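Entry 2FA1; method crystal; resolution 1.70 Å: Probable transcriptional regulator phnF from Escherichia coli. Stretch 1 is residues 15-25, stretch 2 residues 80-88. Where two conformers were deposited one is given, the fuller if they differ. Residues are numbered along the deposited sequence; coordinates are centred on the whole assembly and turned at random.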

# COMPACT_ATOMS: atom_id res chain seq x y z
N ASP A 15 5.52 -9.94 1.53
CA ASP A 15 6.48 -10.79 0.79
C ASP A 15 7.73 -9.98 0.56
O ASP A 15 7.65 -8.85 0.12
CB ASP A 15 5.96 -11.31 -0.55
CG ASP A 15 5.11 -12.59 -0.43
OD1 ASP A 15 4.25 -12.81 -1.30
OD2 ASP A 15 5.31 -13.38 0.52
N GLN A 16 8.87 -10.59 0.90
CA GLN A 16 10.21 -9.99 0.82
C GLN A 16 10.85 -10.22 -0.55
O GLN A 16 10.70 -11.30 -1.13
CB GLN A 16 11.10 -10.58 1.92
CG GLN A 16 10.83 -10.15 3.37
CD GLN A 16 11.13 -8.66 3.62
OE1 GLN A 16 10.44 -7.76 3.09
NE2 GLN A 16 12.15 -8.40 4.42
N GLY A 17 11.53 -9.20 -1.08
CA GLY A 17 12.37 -9.34 -2.28
C GLY A 17 11.60 -9.29 -3.58
O GLY A 17 10.89 -8.30 -3.86
N SER A 18 11.72 -10.35 -4.38
CA SER A 18 11.22 -10.36 -5.78
C SER A 18 10.36 -11.61 -5.99
O SER A 18 10.46 -12.52 -5.21
CB SER A 18 12.42 -10.33 -6.77
OG SER A 18 13.19 -11.55 -6.77
N HIS A 19 9.49 -11.66 -7.02
CA HIS A 19 8.63 -12.89 -7.27
C HIS A 19 9.44 -14.15 -7.68
O HIS A 19 10.43 -14.02 -8.36
CB HIS A 19 7.69 -12.54 -8.43
CG HIS A 19 6.61 -13.54 -8.66
ND1 HIS A 19 6.69 -14.51 -9.63
CD2 HIS A 19 5.40 -13.70 -8.07
CE1 HIS A 19 5.58 -15.23 -9.62
NE2 HIS A 19 4.80 -14.78 -8.66
N PRO A 20 8.99 -15.41 -7.38
CA PRO A 20 9.73 -16.63 -7.83
C PRO A 20 9.99 -16.80 -9.32
O PRO A 20 10.88 -17.58 -9.69
CB PRO A 20 8.91 -17.81 -7.24
CG PRO A 20 8.11 -17.19 -6.17
CD PRO A 20 7.85 -15.75 -6.52
N THR A 21 9.28 -16.04 -10.18
CA THR A 21 9.57 -15.99 -11.60
C THR A 21 10.28 -14.70 -12.02
O THR A 21 10.43 -14.45 -13.22
CB THR A 21 8.25 -15.94 -12.45
OG1 THR A 21 7.55 -14.72 -12.14
CG2 THR A 21 7.46 -17.13 -12.17
N SER A 22 10.76 -13.92 -11.07
CA SER A 22 11.45 -12.64 -11.43
C SER A 22 12.78 -12.98 -12.09
O SER A 22 13.36 -14.04 -11.80
CB SER A 22 11.65 -11.70 -10.28
OG SER A 22 12.71 -12.11 -9.49
N GLU A 23 13.15 -12.14 -13.06
CA GLU A 23 14.46 -12.27 -13.72
C GLU A 23 15.37 -11.15 -13.33
O GLU A 23 14.94 -10.02 -13.19
CB GLU A 23 14.27 -12.19 -15.20
CG GLU A 23 13.48 -13.33 -15.75
CD GLU A 23 14.29 -14.60 -15.87
OE1 GLU A 23 15.55 -14.57 -15.87
OE2 GLU A 23 13.62 -15.64 -16.02
N LYS A 24 16.66 -11.44 -13.24
CA LYS A 24 17.68 -10.36 -13.06
C LYS A 24 17.86 -9.62 -14.33
O LYS A 24 18.22 -10.25 -15.37
CB LYS A 24 19.02 -10.97 -12.57
CG LYS A 24 19.98 -9.81 -12.20
CD LYS A 24 21.33 -10.37 -11.61
CE LYS A 24 22.18 -11.13 -12.66
NZ LYS A 24 23.53 -11.50 -12.04
N LEU A 25 17.81 -8.31 -14.24
CA LEU A 25 18.15 -7.42 -15.35
C LEU A 25 19.58 -6.92 -15.21
O LEU A 25 20.26 -6.78 -16.21
CB LEU A 25 17.23 -6.19 -15.33
CG LEU A 25 15.91 -6.41 -16.19
CD1 LEU A 25 15.29 -7.67 -16.15
CD2 LEU A 25 15.03 -5.12 -16.04
N ARG A 80 25.95 -13.67 -8.59
CA ARG A 80 25.55 -14.98 -9.10
C ARG A 80 24.07 -15.18 -9.16
O ARG A 80 23.60 -16.25 -9.69
CB ARG A 80 26.24 -16.07 -8.26
CG ARG A 80 27.80 -16.02 -8.44
CD ARG A 80 28.60 -17.11 -7.58
NE ARG A 80 29.98 -17.30 -8.16
CZ ARG A 80 31.04 -16.48 -7.99
NH1 ARG A 80 31.00 -15.39 -7.22
NH2 ARG A 80 32.20 -16.76 -8.62
N PHE A 81 23.27 -14.19 -8.72
CA PHE A 81 21.79 -14.36 -8.83
C PHE A 81 21.37 -14.31 -10.29
O PHE A 81 21.86 -13.50 -11.02
CB PHE A 81 21.08 -13.28 -8.00
CG PHE A 81 19.59 -13.25 -8.20
CD1 PHE A 81 18.80 -14.25 -7.62
CD2 PHE A 81 19.03 -12.27 -9.00
CE1 PHE A 81 17.38 -14.24 -7.81
CE2 PHE A 81 17.61 -12.26 -9.19
CZ PHE A 81 16.84 -13.25 -8.58
N ASP A 82 20.44 -15.19 -10.69
CA ASP A 82 20.02 -15.28 -12.08
C ASP A 82 18.52 -15.01 -12.22
O ASP A 82 18.11 -14.11 -12.98
CB ASP A 82 20.37 -16.71 -12.52
CG ASP A 82 20.16 -16.96 -13.99
OD1 ASP A 82 19.87 -16.00 -14.78
OD2 ASP A 82 20.33 -18.16 -14.36
N SER A 83 17.70 -15.75 -11.45
CA SER A 83 16.26 -15.61 -11.50
C SER A 83 15.67 -16.22 -10.28
O SER A 83 16.32 -17.07 -9.59
CB SER A 83 15.70 -16.26 -12.78
OG SER A 83 15.82 -17.71 -12.63
N GLY A 84 14.42 -15.87 -10.00
CA GLY A 84 13.73 -16.44 -8.89
C GLY A 84 13.57 -15.40 -7.79
O GLY A 84 13.70 -14.17 -8.07
N SER A 85 13.22 -15.87 -6.60
CA SER A 85 13.06 -15.01 -5.51
C SER A 85 14.49 -14.59 -5.08
O SER A 85 15.24 -15.46 -4.59
CB SER A 85 12.41 -15.71 -4.33
OG SER A 85 12.39 -14.84 -3.21
N LEU A 86 14.80 -13.30 -5.16
CA LEU A 86 16.15 -12.82 -4.69
C LEU A 86 16.32 -13.03 -3.17
O LEU A 86 17.43 -13.41 -2.70
CB LEU A 86 16.33 -11.32 -5.03
CG LEU A 86 17.64 -10.70 -4.53
CD1 LEU A 86 18.84 -11.44 -5.08
CD2 LEU A 86 17.69 -9.22 -5.04
N HIS A 87 15.27 -12.83 -2.34
CA HIS A 87 15.49 -13.04 -0.90
C HIS A 87 15.68 -14.53 -0.56
O HIS A 87 16.56 -14.87 0.25
CB HIS A 87 14.45 -12.31 -0.09
CG HIS A 87 14.64 -10.81 -0.11
ND1 HIS A 87 13.96 -9.96 0.74
CD2 HIS A 87 15.47 -10.02 -0.84
CE1 HIS A 87 14.35 -8.71 0.51
NE2 HIS A 87 15.26 -8.72 -0.44
N ASP A 88 14.97 -15.42 -1.28
CA ASP A 88 15.17 -16.85 -1.08
C ASP A 88 16.60 -17.24 -1.53
O ASP A 88 17.25 -18.02 -0.86
CB ASP A 88 14.12 -17.68 -1.81
CG ASP A 88 12.70 -17.53 -1.25
OD1 ASP A 88 12.52 -17.04 -0.12
OD2 ASP A 88 11.76 -17.92 -1.99
O HOH W 1 17.25 -16.24 -16.35

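The most unusual feature of this contact is a glycine lying flat on a histidine ring: Gly17 CA sits 3.3 Å from the centroid of the His87 ring, almost exactly on its normal, so that a CH-pi interaction forms over the face. Glycine suits the place twice over. Its phi is positive, and an ideal CB would point toward the other stretch and fall 2.6 Å from His87 CG, a clash. Gln16 meets the same ring at its edge, with CB 3.2 Å from His87 ND1.

Farther along, the backbones are joined by a single beta bridge between Glu23 and Ser83. Gly84 N donates to Ser22 O at 2.8 Å, and Lys24 N donates to Asp82 O at 3.0 Å; both bonds are nearly straight. Gly84 also brings its CA to 3.2 Å from Pro20 O in a CA-H...O contact. Its backbone angles would jam a CB against the preceding carbonyl, so glycine fits here too.

Two buried serines supply short polar arms that reach backbone atoms of the other stretch. Ser22 OG donates to Gly84 O at 2.7 Å. Ser22 ends a type I turn that starts at His19, and the bond from Ser22 N to His19 O (2.7 Å) closes it. Ser18 OG accepts from Leu86 N at 2.9 Å, satisfying an amide in the first turn of the helix, while Ser85, the N-cap, accepts from Asp88 N through its OG at 3.3 Å.

Lys24 points toward the other stretch. Its aliphatic part suits the hydrophobic ring of Phe81, with CB 3.8 Å from Phe81 CD2, and its long chain carries NZ to Phe81 O, a weak bond at 2.8 Å. At the exposed margin, a water lies between two carboxylates, its O 2.4 Å from Glu23 OE1 and 3.1 Å from Asp82 OD1.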